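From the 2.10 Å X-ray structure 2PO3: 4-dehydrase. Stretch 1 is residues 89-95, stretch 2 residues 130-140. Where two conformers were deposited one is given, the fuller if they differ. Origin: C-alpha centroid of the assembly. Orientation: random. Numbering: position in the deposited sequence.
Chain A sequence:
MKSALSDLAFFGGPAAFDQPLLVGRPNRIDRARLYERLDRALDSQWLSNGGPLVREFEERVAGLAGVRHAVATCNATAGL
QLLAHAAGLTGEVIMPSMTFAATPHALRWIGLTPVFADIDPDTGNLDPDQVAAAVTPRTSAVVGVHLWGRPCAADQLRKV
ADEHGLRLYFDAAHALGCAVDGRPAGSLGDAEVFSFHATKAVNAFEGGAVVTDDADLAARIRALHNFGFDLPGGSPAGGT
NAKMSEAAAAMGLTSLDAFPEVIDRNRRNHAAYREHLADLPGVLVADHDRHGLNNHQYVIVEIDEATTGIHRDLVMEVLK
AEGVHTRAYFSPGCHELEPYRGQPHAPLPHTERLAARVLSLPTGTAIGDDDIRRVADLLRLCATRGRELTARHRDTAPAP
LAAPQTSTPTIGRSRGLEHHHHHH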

# COMPACT_ATOMS: atom_id res chain seq x y z
N LEU A 89 -14.17 7.01 -12.88
CA LEU A 89 -15.44 6.81 -12.23
C LEU A 89 -15.78 8.02 -11.44
O LEU A 89 -14.90 8.62 -10.88
CB LEU A 89 -15.43 5.63 -11.25
CG LEU A 89 -15.14 4.32 -11.96
CD1 LEU A 89 -15.34 3.13 -11.00
CD2 LEU A 89 -16.05 4.19 -13.18
N THR A 90 -17.06 8.35 -11.39
CA THR A 90 -17.51 9.49 -10.63
C THR A 90 -18.81 9.15 -9.94
O THR A 90 -19.59 8.25 -10.30
CB THR A 90 -17.76 10.70 -11.55
OG1 THR A 90 -18.66 10.34 -12.58
CG2 THR A 90 -16.45 11.20 -12.15
N GLY A 91 -19.08 9.91 -8.90
CA GLY A 91 -20.32 9.73 -8.18
C GLY A 91 -20.59 8.42 -7.47
O GLY A 91 -19.89 8.05 -6.53
N GLU A 92 -21.64 7.77 -7.94
CA GLU A 92 -22.12 6.54 -7.36
C GLU A 92 -21.71 5.28 -8.03
O GLU A 92 -21.64 5.20 -9.26
CB GLU A 92 -23.67 6.59 -7.37
CG GLU A 92 -24.22 7.68 -6.43
CD GLU A 92 -25.72 7.84 -6.48
OE1 GLU A 92 -26.47 7.10 -7.09
OE2 GLU A 92 -26.09 8.89 -5.81
N VAL A 93 -21.49 4.30 -7.14
CA VAL A 93 -21.12 2.95 -7.56
C VAL A 93 -22.02 1.92 -6.89
O VAL A 93 -22.11 1.78 -5.67
CB VAL A 93 -19.65 2.62 -7.41
CG1 VAL A 93 -19.41 1.18 -7.90
CG2 VAL A 93 -18.79 3.63 -8.19
N ILE A 94 -22.71 1.20 -7.73
CA ILE A 94 -23.60 0.22 -7.21
C ILE A 94 -22.87 -1.07 -6.89
O ILE A 94 -22.14 -1.59 -7.72
CB ILE A 94 -24.71 -0.03 -8.22
CG1 ILE A 94 -25.61 1.21 -8.30
CG2 ILE A 94 -25.50 -1.29 -7.81
CD1 ILE A 94 -26.67 1.17 -9.42
N MET A 95 -23.12 -1.56 -5.69
CA MET A 95 -22.48 -2.76 -5.21
C MET A 95 -23.26 -3.49 -4.09
O MET A 95 -24.12 -2.92 -3.39
CB MET A 95 -21.07 -2.35 -4.69
CG MET A 95 -21.13 -1.44 -3.45
SD MET A 95 -19.52 -0.97 -2.70
CE MET A 95 -18.79 -0.02 -4.03
N GLN A 130 -31.95 -6.15 -9.29
CA GLN A 130 -32.19 -5.13 -8.28
C GLN A 130 -31.35 -3.95 -8.61
O GLN A 130 -31.38 -2.91 -7.96
CB GLN A 130 -31.67 -5.61 -6.91
CG GLN A 130 -32.38 -6.89 -6.43
CD GLN A 130 -33.82 -6.54 -6.13
OE1 GLN A 130 -34.08 -5.62 -5.33
NE2 GLN A 130 -34.73 -7.20 -6.85
N VAL A 131 -30.57 -4.14 -9.63
CA VAL A 131 -29.68 -3.08 -9.97
C VAL A 131 -30.36 -1.87 -10.57
O VAL A 131 -30.27 -0.76 -10.04
CB VAL A 131 -28.51 -3.61 -10.80
CG1 VAL A 131 -27.72 -2.45 -11.35
CG2 VAL A 131 -27.56 -4.46 -9.97
N ALA A 132 -31.02 -2.08 -11.69
CA ALA A 132 -31.68 -0.98 -12.37
C ALA A 132 -32.38 -0.01 -11.44
O ALA A 132 -32.27 1.20 -11.57
CB ALA A 132 -32.65 -1.48 -13.42
N ALA A 133 -33.11 -0.52 -10.47
CA ALA A 133 -33.80 0.36 -9.56
C ALA A 133 -32.90 1.25 -8.73
O ALA A 133 -33.36 2.24 -8.19
CB ALA A 133 -34.65 -0.48 -8.62
N ALA A 134 -31.63 0.88 -8.60
CA ALA A 134 -30.69 1.65 -7.80
C ALA A 134 -29.96 2.73 -8.61
O ALA A 134 -29.44 3.70 -8.04
CB ALA A 134 -29.69 0.72 -7.10
N VAL A 135 -29.92 2.55 -9.93
CA VAL A 135 -29.27 3.49 -10.87
C VAL A 135 -29.79 4.92 -10.73
O VAL A 135 -30.94 5.14 -10.33
CB VAL A 135 -29.44 3.04 -12.33
CG1 VAL A 135 -28.77 4.05 -13.28
CG2 VAL A 135 -28.92 1.62 -12.54
N THR A 136 -28.96 5.91 -11.06
CA THR A 136 -29.34 7.33 -11.00
C THR A 136 -28.53 8.18 -11.98
O THR A 136 -27.73 7.60 -12.73
CB THR A 136 -29.38 7.97 -9.59
OG1 THR A 136 -28.11 8.53 -9.26
CG2 THR A 136 -29.82 6.96 -8.53
N PRO A 137 -28.74 9.52 -12.00
CA PRO A 137 -27.97 10.34 -12.92
C PRO A 137 -26.50 10.35 -12.49
O PRO A 137 -25.63 10.58 -13.30
CB PRO A 137 -28.61 11.73 -12.93
CG PRO A 137 -29.95 11.60 -12.22
CD PRO A 137 -29.86 10.32 -11.42
N ARG A 138 -26.24 10.05 -11.21
CA ARG A 138 -24.89 10.00 -10.65
C ARG A 138 -24.14 8.67 -10.81
O ARG A 138 -22.92 8.61 -10.65
CB ARG A 138 -24.93 10.37 -9.18
CG ARG A 138 -25.51 11.76 -9.01
CD ARG A 138 -26.07 12.01 -7.62
NE ARG A 138 -27.17 11.13 -7.21
CZ ARG A 138 -28.45 11.38 -7.43
NH1 ARG A 138 -28.88 12.46 -8.07
NH2 ARG A 138 -29.34 10.50 -6.99
N THR A 139 -24.84 7.59 -11.13
CA THR A 139 -24.18 6.31 -11.28
C THR A 139 -23.18 6.19 -12.41
O THR A 139 -23.50 6.44 -13.58
CB THR A 139 -25.19 5.16 -11.42
OG1 THR A 139 -26.25 5.44 -10.54
CG2 THR A 139 -24.56 3.82 -11.05
N SER A 140 -21.96 5.76 -12.08
CA SER A 140 -20.96 5.56 -13.11
C SER A 140 -20.69 4.07 -13.33
O SER A 140 -20.26 3.63 -14.41
CB SER A 140 -19.66 6.27 -12.75
OG SER A 140 -19.52 6.22 -11.35
O HOH W 1 -21.09 10.46 -11.68
O HOH W 2 -26.50 4.73 -7.94

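Where two strands meet in parallel, a single residue can serve the backbone pairing and the side-chain chemistry at once, and the contact between residues 89-95 and 130-140 of this 4-dehydrase illustrates the principle at E92. The approach begins modestly. L89 sits beside S140, and the amide N of T90 makes a weak hydrogen bond to S140 OG at 3.3 Å, although that hydroxyl is modelled too close to a neighbour for its place to be certain. A firmer link runs through water 1, which lies 2.6 Å from T90 OG1 and donates a hydrogen bond to R138 O at 2.8 Å. G91 follows with a positive phi of 64°, a conformation that favours glycine; an ideal CB here would fall 2.5 Å from R138 O, so the absence of a side chain lets the chains close up.

E92 then pairs with T139 in a parallel bridge. Its N donates to R138 O (3.1 Å) and its O accepts from S140 N (2.9 Å), both nearly linear, so the two bonds flank T139 as parallel pairing requires. The T139 CA adds a CA-H...O contact to E92 O at 3.4 Å. The extended side chain of E92 brings its carboxylate to R138, whose NE forms a salt bridge with OE2 of E92 at 2.9 Å, and to T136, whose OG1 donates to OE1 of E92 at 3.1 Å. That same T136 OG1 accepts from R138 N (3.1 Å), tying the carboxylate's partners together. Water 2 donates to E92 OE1 (2.5 Å) and to A134 O (3.1 Å) while accepting from T139 OG1 (2.7 Å).

V93 points away, and I94 turns back with apolar chemistry: its CD1 packs against A134 CB (3.8 Å), V135 CG2 (3.9 Å) and V131 CG1 (4.2 Å). M95, pointing away, makes no contact.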